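Local coordinates for protein 6-O-methylguanine DNA methyltransferase (Enterococcus faecalis, PDB 2B6C) that is predicted to take part in repair of alkylated DNA, as an all-helical member of the AlkD-like family whose own activity remains to be established, at residues B[28-33]-B[66-71]; B[62-67]-B[99-104]; B[120-125]-B[149-154]. All blocks are in the same frame, centred on the assembly; numbering follows the deposited sequence. Where two conformers were deposited one is given.

Contact 1. Residues B[28-33]-B[66-71]; sequences VFAGIP and KTEREY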
loop_
_atom_site.group_PDB
_atom_site.type_symbol
_atom_site.label_atom_id
_atom_site.label_comp_id
_atom_site.label_asym_id
_atom_site.label_seq_id
_atom_site.Cartn_x
_atom_site.Cartn_y
_atom_site.Cartn_z
ATOM N N VAL B 28 0.880 -8.104 -31.027
ATOM C CA VAL B 28 2.310 -7.905 -31.240
ATOM C C VAL B 28 2.985 -7.894 -29.841
ATOM O O VAL B 28 2.504 -7.213 -28.915
ATOM C CB VAL B 28 2.588 -6.611 -32.094
ATOM C CG1 VAL B 28 4.105 -6.389 -32.374
ATOM C CG2 VAL B 28 1.842 -6.691 -33.414
ATOM N N PHE B 29 4.076 -8.651 -29.683
ATOM C CA PHE B 29 4.849 -8.636 -28.445
ATOM C C PHE B 29 6.219 -8.006 -28.634
ATOM O O PHE B 29 6.802 -8.075 -29.740
ATOM C CB PHE B 29 5.025 -10.063 -27.883
ATOM C CG PHE B 29 3.843 -10.536 -27.074
ATOM C CD1 PHE B 29 2.720 -11.063 -27.707
ATOM C CD2 PHE B 29 3.842 -10.417 -25.681
ATOM C CE1 PHE B 29 1.576 -11.488 -26.933
ATOM C CE2 PHE B 29 2.739 -10.835 -24.909
ATOM C CZ PHE B 29 1.620 -11.390 -25.544
ATOM N N ALA B 30 6.751 -7.429 -27.560
ATOM C CA ALA B 30 8.131 -6.962 -27.589
ATOM C C ALA B 30 9.044 -8.158 -27.278
ATOM O O ALA B 30 10.157 -8.214 -27.744
ATOM C CB ALA B 30 8.356 -5.822 -26.593
ATOM N N GLY B 31 8.546 -9.104 -26.486
ATOM C CA GLY B 31 9.332 -10.244 -26.058
ATOM C C GLY B 31 9.941 -10.063 -24.682
ATOM O O GLY B 31 11.094 -10.429 -24.463
ATOM N N ILE B 32 9.142 -9.521 -23.759
ATOM C CA ILE B 32 9.560 -9.277 -22.381
ATOM C C ILE B 32 8.710 -10.080 -21.409
ATOM O O ILE B 32 7.600 -9.651 -21.068
ATOM C CB ILE B 32 9.392 -7.781 -21.985
ATOM C CG1 ILE B 32 9.921 -6.842 -23.077
ATOM C CG2 ILE B 32 10.090 -7.511 -20.625
ATOM C CD1 ILE B 32 11.433 -6.906 -23.291
ATOM N N PRO B 33 9.232 -11.212 -20.915
ATOM C CA PRO B 33 8.444 -11.987 -19.950
ATOM C C PRO B 33 8.143 -11.180 -18.669
ATOM O O PRO B 33 8.848 -10.214 -18.365
ATOM C CB PRO B 33 9.330 -13.215 -19.675
ATOM C CG PRO B 33 10.260 -13.294 -20.959
ATOM C CD PRO B 33 10.532 -11.841 -21.207
ATOM N N LYS B 66 -0.239 1.817 -26.822
ATOM C CA LYS B 66 0.993 1.403 -27.488
ATOM C C LYS B 66 0.795 0.015 -28.123
ATOM O O LYS B 66 -0.060 -0.748 -27.692
ATOM C CB LYS B 66 2.184 1.425 -26.505
ATOM C CG LYS B 66 2.656 2.845 -26.155
ATOM C CD LYS B 66 3.799 2.954 -25.119
ATOM C CE LYS B 66 5.181 2.585 -25.706
ATOM N NZ LYS B 66 5.700 3.445 -26.875
ATOM N N THR B 67 1.628 -0.312 -29.114
ATOM C CA THR B 67 1.437 -1.475 -29.949
ATOM C C THR B 67 1.646 -2.793 -29.254
ATOM O O THR B 67 0.803 -3.685 -29.340
ATOM C CB THR B 67 2.366 -1.395 -31.188
ATOM O OG1 THR B 67 1.900 -0.330 -32.005
ATOM C CG2 THR B 67 2.319 -2.713 -32.006
ATOM N N GLU B 68 2.791 -2.919 -28.596
ATOM C CA GLU B 68 3.175 -4.178 -28.007
ATOM C C GLU B 68 2.349 -4.482 -26.770
ATOM O O GLU B 68 2.032 -3.578 -25.964
ATOM C CB GLU B 68 4.667 -4.161 -27.707
ATOM C CG GLU B 68 5.491 -3.884 -28.930
ATOM C CD GLU B 68 5.661 -2.377 -29.328
ATOM O OE1 GLU B 68 5.013 -1.414 -28.824
ATOM O OE2 GLU B 68 6.468 -2.178 -30.232
ATOM N N ARG B 69 2.020 -5.756 -26.635
ATOM C CA ARG B 69 1.141 -6.265 -25.584
ATOM C C ARG B 69 1.667 -5.929 -24.162
ATOM O O ARG B 69 0.905 -5.609 -23.287
ATOM C CB ARG B 69 1.005 -7.779 -25.782
ATOM C CG ARG B 69 -0.092 -8.455 -24.977
ATOM C CD ARG B 69 -1.361 -7.629 -24.925
ATOM N NE ARG B 69 -2.523 -8.416 -24.481
ATOM C CZ ARG B 69 -3.768 -7.948 -24.421
ATOM N NH1 ARG B 69 -4.010 -6.688 -24.767
ATOM N NH2 ARG B 69 -4.767 -8.745 -24.013
ATOM N N GLU B 70 2.976 -5.994 -23.958
ATOM C CA GLU B 70 3.545 -5.728 -22.615
ATOM C C GLU B 70 3.221 -4.297 -22.090
ATOM O O GLU B 70 3.172 -4.070 -20.889
ATOM C CB GLU B 70 5.044 -6.025 -22.612
ATOM C CG GLU B 70 5.376 -7.483 -22.957
ATOM C CD GLU B 70 5.767 -7.676 -24.412
ATOM O OE1 GLU B 70 5.229 -6.988 -25.307
ATOM O OE2 GLU B 70 6.626 -8.531 -24.678
ATOM N N TYR B 71 2.974 -3.356 -22.996
ATOM C CA TYR B 71 2.532 -2.020 -22.612
ATOM C C TYR B 71 1.124 -1.983 -22.046
ATOM O O TYR B 71 0.836 -1.127 -21.205
ATOM C CB TYR B 71 2.666 -1.054 -23.771
ATOM C CG TYR B 71 4.125 -0.837 -24.153
ATOM C CD1 TYR B 71 5.034 -0.228 -23.252
ATOM C CD2 TYR B 71 4.596 -1.228 -25.400
ATOM C CE1 TYR B 71 6.361 -0.011 -23.607
ATOM C CE2 TYR B 71 5.933 -1.043 -25.753
ATOM C CZ TYR B 71 6.805 -0.432 -24.855
ATOM O OH TYR B 71 8.119 -0.256 -25.238
HETATM O O HOH W 1 -0.817 -5.999 -30.204
#
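Ala30, Gly31 and Ile32 form a nest, a backbone turn with right- then left-handed angles that directs consecutive N-H groups at one anion, here the carboxylate of Glu70 in the first turn of helix 69-81. Gly31 takes the left-handed position (phi 97°), backbone angles at which a CB would crowd the carbonyl oxygen of Ala30. In Glu70 the bend at chi2 (98°) places CD so that the carboxylate faces the N-H groups of 30-32. OE1 takes Ala30 N at 2.8 Å on its syn lone pair, in a nearly straight bond. OE2 takes two donors: Gly31 N at 2.7 Å from the syn side, in a bent bond, and Ile32 N at 2.9 Å from the anti side, both somewhat out of the carboxylate plane. Three bonds therefore grip the buried carboxylate and fix its rotation; the N-H groups probably stabilise its negative charge. Arg37 of helix 34-48 packs against Glu70. Two residues before Ala30, Val28 O accepts Arg69 N at 2.7 Å, tying the loop to the helix start. Water 1 bridges Val28 N and Thr67 O, beside the place where the Thr67 methyl CG2 lies 3.9 Å from Val28 CB. The guanidinium of Arg69 has its partners in Lys101 and Asp105, while its CB stays over one face of the Phe29 ring. Phe29 offers that face to Arg69 and a ring edge to Glu70: Arg69 CB makes a CH-pi contact 3.6 Å from the ring centroid, and Glu70 OE2 lies near the ring plane, 3.5 Å from CD2 of Phe29.

Contact 2. Residues B[62-67]-B[99-104]; sequences AYYQKT and PQKAWW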
loop_
_atom_site.group_PDB
_atom_site.type_symbol
_atom_site.label_atom_id
_atom_site.label_comp_id
_atom_site.label_asym_id
_atom_site.label_seq_id
_atom_site.Cartn_x
_atom_site.Cartn_y
_atom_site.Cartn_z
ATOM N N ALA B 62 -2.080 6.268 -22.514
ATOM C CA ALA B 62 -0.958 6.173 -23.478
ATOM C C ALA B 62 -0.270 4.798 -23.540
ATOM O O ALA B 62 -0.051 4.287 -24.637
ATOM C CB ALA B 62 0.067 7.297 -23.275
ATOM N N TYR B 63 0.021 4.168 -22.394
ATOM C CA TYR B 63 0.593 2.803 -22.411
ATOM C C TYR B 63 -0.374 1.768 -23.011
ATOM O O TYR B 63 0.043 0.849 -23.722
ATOM C CB TYR B 63 1.056 2.364 -21.017
ATOM C CG TYR B 63 2.387 2.984 -20.616
ATOM C CD1 TYR B 63 3.585 2.491 -21.124
ATOM C CD2 TYR B 63 2.438 4.057 -19.735
ATOM C CE1 TYR B 63 4.798 3.077 -20.790
ATOM C CE2 TYR B 63 3.620 4.646 -19.392
ATOM C CZ TYR B 63 4.813 4.155 -19.919
ATOM O OH TYR B 63 6.009 4.734 -19.568
ATOM N N TYR B 64 -1.672 1.916 -22.736
ATOM C CA TYR B 64 -2.645 0.942 -23.225
ATOM C C TYR B 64 -2.730 1.006 -24.740
ATOM O O TYR B 64 -2.915 -0.001 -25.403
ATOM C CB TYR B 64 -4.029 1.170 -22.599
ATOM C CG TYR B 64 -4.844 -0.109 -22.532
ATOM C CD1 TYR B 64 -4.649 -1.015 -21.491
ATOM C CD2 TYR B 64 -5.762 -0.439 -23.537
ATOM C CE1 TYR B 64 -5.369 -2.189 -21.433
ATOM C CE2 TYR B 64 -6.510 -1.649 -23.495
ATOM C CZ TYR B 64 -6.311 -2.500 -22.433
ATOM O OH TYR B 64 -7.007 -3.700 -22.345
ATOM N N GLN B 65 -2.527 2.194 -25.301
ATOM C CA GLN B 65 -2.663 2.341 -26.739
ATOM C C GLN B 65 -1.350 2.075 -27.520
ATOM O O GLN B 65 -1.361 2.061 -28.743
ATOM C CB GLN B 65 -3.315 3.692 -27.082
ATOM C CG GLN B 65 -4.677 3.987 -26.341
ATOM C CD GLN B 65 -5.772 2.870 -26.476
ATOM O OE1 GLN B 65 -5.808 2.105 -27.460
ATOM N NE2 GLN B 65 -6.686 2.806 -25.483
ATOM N N LYS B 66 -0.239 1.817 -26.822
ATOM C CA LYS B 66 0.993 1.403 -27.488
ATOM C C LYS B 66 0.795 0.015 -28.123
ATOM O O LYS B 66 -0.060 -0.748 -27.692
ATOM C CB LYS B 66 2.184 1.425 -26.505
ATOM C CG LYS B 66 2.656 2.845 -26.155
ATOM C CD LYS B 66 3.799 2.954 -25.119
ATOM C CE LYS B 66 5.181 2.585 -25.706
ATOM N NZ LYS B 66 5.700 3.445 -26.875
ATOM N N THR B 67 1.628 -0.312 -29.114
ATOM C CA THR B 67 1.437 -1.475 -29.949
ATOM C C THR B 67 1.646 -2.793 -29.254
ATOM O O THR B 67 0.803 -3.685 -29.340
ATOM C CB THR B 67 2.366 -1.395 -31.188
ATOM O OG1 THR B 67 1.900 -0.330 -32.005
ATOM C CG2 THR B 67 2.319 -2.713 -32.006
ATOM N N PRO B 99 -13.193 -4.548 -22.526
ATOM C CA PRO B 99 -13.353 -5.047 -23.884
ATOM C C PRO B 99 -12.272 -4.591 -24.907
ATOM O O PRO B 99 -12.190 -5.194 -25.999
ATOM C CB PRO B 99 -14.726 -4.480 -24.333
ATOM C CG PRO B 99 -15.216 -3.615 -23.285
ATOM C CD PRO B 99 -14.190 -3.508 -22.187
ATOM N N GLN B 100 -11.472 -3.566 -24.582
ATOM C CA GLN B 100 -10.396 -3.124 -25.484
ATOM C C GLN B 100 -9.150 -4.012 -25.438
ATOM O O GLN B 100 -8.621 -4.304 -24.342
ATOM C CB GLN B 100 -9.960 -1.683 -25.227
ATOM C CG GLN B 100 -11.030 -0.615 -25.231
ATOM C CD GLN B 100 -10.395 0.751 -24.903
ATOM O OE1 GLN B 100 -9.362 1.122 -25.471
ATOM N NE2 GLN B 100 -10.992 1.483 -23.982
ATOM N N LYS B 101 -8.680 -4.427 -26.630
ATOM C CA LYS B 101 -7.529 -5.310 -26.787
ATOM C C LYS B 101 -7.694 -6.546 -25.849
ATOM O O LYS B 101 -6.767 -6.933 -25.144
ATOM C CB LYS B 101 -6.209 -4.567 -26.495
ATOM C CG LYS B 101 -6.113 -3.189 -27.142
ATOM C CD LYS B 101 -4.711 -2.632 -27.007
ATOM C CE LYS B 101 -4.394 -1.515 -27.982
ATOM N NZ LYS B 101 -2.917 -1.327 -28.007
ATOM N N ALA B 102 -8.882 -7.121 -25.859
ATOM C CA ALA B 102 -9.287 -8.103 -24.875
ATOM C C ALA B 102 -8.899 -9.518 -25.236
ATOM O O ALA B 102 -9.162 -9.992 -26.368
ATOM C CB ALA B 102 -10.802 -8.038 -24.651
ATOM N N TRP B 103 -8.308 -10.193 -24.250
ATOM C CA TRP B 103 -8.062 -11.629 -24.321
ATOM C C TRP B 103 -7.925 -12.031 -22.850
ATOM O O TRP B 103 -7.955 -11.154 -21.994
ATOM C CB TRP B 103 -6.778 -11.919 -25.116
ATOM C CG TRP B 103 -6.561 -13.366 -25.489
ATOM C CD1 TRP B 103 -5.497 -14.153 -25.146
ATOM C CD2 TRP B 103 -7.425 -14.184 -26.306
ATOM N NE1 TRP B 103 -5.643 -15.415 -25.701
ATOM C CE2 TRP B 103 -6.803 -15.447 -26.435
ATOM C CE3 TRP B 103 -8.644 -13.951 -26.972
ATOM C CZ2 TRP B 103 -7.370 -16.488 -27.172
ATOM C CZ3 TRP B 103 -9.205 -15.002 -27.722
ATOM C CH2 TRP B 103 -8.568 -16.248 -27.797
ATOM N N TRP B 104 -7.747 -13.310 -22.525
ATOM C CA TRP B 104 -7.821 -13.677 -21.094
ATOM C C TRP B 104 -6.700 -13.006 -20.273
ATOM O O TRP B 104 -6.849 -12.756 -19.084
ATOM C CB TRP B 104 -7.815 -15.208 -20.918
ATOM C CG TRP B 104 -6.527 -15.864 -21.404
ATOM C CD1 TRP B 104 -6.318 -16.477 -22.624
ATOM C CD2 TRP B 104 -5.288 -15.953 -20.694
ATOM N NE1 TRP B 104 -5.023 -16.941 -22.704
ATOM C CE2 TRP B 104 -4.368 -16.636 -21.542
ATOM C CE3 TRP B 104 -4.862 -15.558 -19.404
ATOM C CZ2 TRP B 104 -3.058 -16.915 -21.153
ATOM C CZ3 TRP B 104 -3.540 -15.807 -19.031
ATOM C CH2 TRP B 104 -2.657 -16.490 -19.903
HETATM O O HOH W 2 -8.003 0.016 -27.531
HETATM O O HOH W 3 -1.654 -3.908 -28.311
#
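Tyr64 holds CG anti to its backbone N (chi1 -153°), which sends the ring toward the 99-104 loop, and Lys101, with CG anti to its own carbonyl carbon (chi1 -45°), runs extended beyond CG and carries NZ back to the helix end. The phenol OH donates to Gln100 O at 2.6 Å, tilted from the carbonyl plane, while CE2 of Tyr64 lies 4.0 Å from CG of Lys101. In return, Lys101 NZ donates to Tyr64 O at 2.9 Å, in the plane of that carbonyl. The ammonium thus sits at Tyr64 O near the C-terminal end of helix 53-65, where the helix dipole would be expected to favour a positive charge. NZ also lies 2.9 Å from Lys66 O, but at a poor angle, and water 3 links NZ to Thr67 O. The outer part is an amide pair: Gln65 NE2 donates to Gln100 OE1 at 3.2 Å, with the amide planes nearly coplanar. Water 2 donates to OE1 of both glutamines, so Gln100 OE1 has two donors; Gln100 NE2 turns to Ala96 O. Tyr64 OH has a second partner in Trp110 NE1 of helix 104-120, and the Tyr64 side chain touches Gln72 and Ala75 of helix 69-81. The contact thus joins the end of helix 53-65 to the loop between helices 88-94 and 104-120, on the surface of this all-helical fold.

Contact 3. Residues B[120-125]-B[149-154]; sequences LHLTEL and LMLKEK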
loop_
_atom_site.group_PDB
_atom_site.type_symbol
_atom_site.label_atom_id
_atom_site.label_comp_id
_atom_site.label_asym_id
_atom_site.label_seq_id
_atom_site.Cartn_x
_atom_site.Cartn_y
_atom_site.Cartn_z
ATOM N N LEU B 120 -10.762 -3.355 -1.174
ATOM C CA LEU B 120 -10.562 -2.108 -0.422
ATOM C C LEU B 120 -11.853 -1.343 -0.085
ATOM O O LEU B 120 -11.845 -0.504 0.798
ATOM C CB LEU B 120 -9.592 -1.184 -1.174
ATOM C CG LEU B 120 -8.169 -1.747 -1.349
ATOM C CD1 LEU B 120 -7.402 -0.956 -2.417
ATOM C CD2 LEU B 120 -7.425 -1.720 -0.005
ATOM N N HIS B 121 -12.949 -1.607 -0.798
ATOM C CA HIS B 121 -14.198 -0.818 -0.685
ATOM C C HIS B 121 -15.395 -1.768 -0.812
ATOM O O HIS B 121 -16.160 -1.716 -1.804
ATOM C CB HIS B 121 -14.289 0.222 -1.815
ATOM C CG HIS B 121 -13.090 1.116 -1.931
ATOM N ND1 HIS B 121 -12.978 2.311 -1.242
ATOM C CD2 HIS B 121 -11.959 0.998 -2.666
ATOM C CE1 HIS B 121 -11.825 2.885 -1.543
ATOM N NE2 HIS B 121 -11.195 2.117 -2.417
ATOM N N LEU B 122 -15.534 -2.634 0.184
ATOM C CA LEU B 122 -16.401 -3.802 0.157
ATOM C C LEU B 122 -17.874 -3.466 0.077
ATOM O O LEU B 122 -18.656 -4.255 -0.450
ATOM C CB LEU B 122 -16.159 -4.669 1.397
ATOM C CG LEU B 122 -15.015 -5.683 1.296
ATOM C CD1 LEU B 122 -14.628 -6.176 2.715
ATOM C CD2 LEU B 122 -15.402 -6.857 0.380
ATOM N N THR B 123 -18.249 -2.309 0.610
ATOM C CA THR B 123 -19.605 -1.807 0.459
ATOM C C THR B 123 -19.970 -1.491 -1.006
ATOM O O THR B 123 -21.163 -1.468 -1.342
ATOM C CB THR B 123 -19.886 -0.572 1.373
ATOM O OG1 THR B 123 -19.026 0.522 1.004
ATOM C CG2 THR B 123 -19.659 -0.940 2.857
ATOM N N GLU B 124 -18.962 -1.263 -1.858
ATOM C CA GLU B 124 -19.198 -1.033 -3.297
ATOM C C GLU B 124 -19.173 -2.290 -4.160
ATOM O O GLU B 124 -19.220 -2.187 -5.385
ATOM C CB GLU B 124 -18.194 -0.041 -3.879
ATOM C CG GLU B 124 -18.219 1.330 -3.243
ATOM C CD GLU B 124 -19.494 2.092 -3.487
ATOM O OE1 GLU B 124 -19.633 3.141 -2.851
ATOM O OE2 GLU B 124 -20.349 1.672 -4.311
ATOM N N LEU B 125 -19.030 -3.458 -3.543
ATOM C CA LEU B 125 -19.013 -4.734 -4.273
ATOM C C LEU B 125 -20.257 -4.876 -5.169
ATOM O O LEU B 125 -20.125 -5.149 -6.375
ATOM C CB LEU B 125 -18.878 -5.940 -3.322
ATOM C CG LEU B 125 -18.782 -7.386 -3.861
ATOM C CD1 LEU B 125 -18.236 -8.307 -2.787
ATOM C CD2 LEU B 125 -20.090 -7.954 -4.391
ATOM N N LEU B 149 -12.927 -13.804 -6.728
ATOM C CA LEU B 149 -12.013 -14.964 -6.607
ATOM C C LEU B 149 -11.125 -14.883 -5.391
ATOM O O LEU B 149 -10.742 -15.907 -4.824
ATOM C CB LEU B 149 -11.099 -15.094 -7.832
ATOM C CG LEU B 149 -11.717 -15.542 -9.154
ATOM C CD1 LEU B 149 -10.648 -15.759 -10.247
ATOM C CD2 LEU B 149 -12.555 -16.778 -8.985
HETATM N N MSE B 150 -10.758 -13.660 -5.016
HETATM C CA MSE B 150 -9.882 -13.481 -3.878
HETATM C C MSE B 150 -10.621 -13.009 -2.627
HETATM O O MSE B 150 -9.982 -12.684 -1.655
HETATM C CB MSE B 150 -8.718 -12.532 -4.235
HETATM C CG MSE B 150 -7.837 -13.049 -5.402
HETATM SE SE MSE B 150 -7.140 -14.845 -5.069
HETATM C CE MSE B 150 -7.515 -15.671 -6.713
ATOM N N LEU B 151 -11.953 -12.974 -2.645
ATOM C CA LEU B 151 -12.701 -12.403 -1.511
ATOM C C LEU B 151 -12.972 -13.341 -0.324
ATOM O O LEU B 151 -13.314 -12.876 0.788
ATOM C CB LEU B 151 -14.012 -11.757 -1.983
ATOM C CG LEU B 151 -13.762 -10.481 -2.794
ATOM C CD1 LEU B 151 -15.059 -9.809 -3.207
ATOM C CD2 LEU B 151 -12.827 -9.514 -2.058
ATOM N N LYS B 152 -12.834 -14.648 -0.563
ATOM C CA LYS B 152 -12.994 -15.653 0.489
ATOM C C LYS B 152 -14.313 -15.514 1.239
ATOM O O LYS B 152 -15.375 -15.626 0.634
ATOM C CB LYS B 152 -11.794 -15.635 1.439
ATOM C CG LYS B 152 -10.489 -15.956 0.734
ATOM C CD LYS B 152 -9.349 -15.793 1.654
ATOM C CE LYS B 152 -8.039 -16.058 0.930
ATOM N NZ LYS B 152 -6.896 -15.549 1.766
ATOM N N GLU B 153 -14.241 -15.246 2.544
ATOM C CA GLU B 153 -15.438 -15.187 3.381
ATOM C C GLU B 153 -16.237 -13.888 3.122
ATOM O O GLU B 153 -17.406 -13.787 3.488
ATOM C CB GLU B 153 -15.058 -15.365 4.864
ATOM C CG GLU B 153 -14.348 -16.709 5.209
ATOM C CD GLU B 153 -12.803 -16.675 5.120
ATOM O OE1 GLU B 153 -12.162 -17.720 5.355
ATOM O OE2 GLU B 153 -12.219 -15.613 4.833
ATOM N N LYS B 154 -15.602 -12.915 2.457
ATOM C CA LYS B 154 -16.246 -11.642 2.079
ATOM C C LYS B 154 -17.064 -11.761 0.778
ATOM O O LYS B 154 -17.722 -10.814 0.361
ATOM C CB LYS B 154 -15.200 -10.507 1.957
ATOM C CG LYS B 154 -14.441 -10.154 3.270
ATOM C CD LYS B 154 -13.121 -9.385 2.954
ATOM C CE LYS B 154 -12.134 -9.303 4.154
ATOM N NZ LYS B 154 -12.135 -7.996 4.932
#
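Leu122 and Lys154, each in a short 3-10 turn, bring the two interhelical loops nearest each other, yet their CA atoms remain 8.1 Å apart, so the gap is spanned mainly by side chains. Segment 120-125 lies between helices 104-120 and 125-132, and 149-154 between helices 138-146 and 157-166, so this is plain packing of two loops in the all-helical fold. Leu122 and Lys154 cross at about a right angle: CD1 of Leu122 lies 3.6 Å from CD of Lys154, and CD2 of Leu122 lies 4.0 Å from CB of the same lysine. With CG anti to the backbone N (chi1 -178°), Leu125 carries its branch point toward Leu151, and the two meet tip to tip, CD1 of one 3.5 Å from CD1 of the other. Leu125 and Lys154 were each modelled in two conformers, and the closeness of their contacts belongs to the copy described here. Leu125 and Leu151 both also touch Val118 of helix 104-120. Nearby, Leu120 O accepts from Lys46 of the second subunit. The bonding between the loops is purely van der Waals: the lysine contributes mainly its aliphatic stem, and the two turns are matched by hydrocarbon packing, without directional polar links across the contact.

In the fold
Contacts 1 and 2 are two sides of one junction: they share Lys66 and Thr67 in the turn between helices 53-65 and 69-81, and their centres are 10 Å apart. Arg69 NH1 lies 2.8 Å from Lys101 O, a probable hydrogen bond that carries contact 1 into the loop of contact 2. Glu68 and Thr67 also hold a glycerol, probably from the crystallisation liquor, at this junction; whether it marks a functional pocket is unknown. Contact 3 lies on the opposite side of the chain's centre, its own centre 26 Å from that of contact 2 and 32 Å from that of contact 1, and joins two later interhelical loops without touching either.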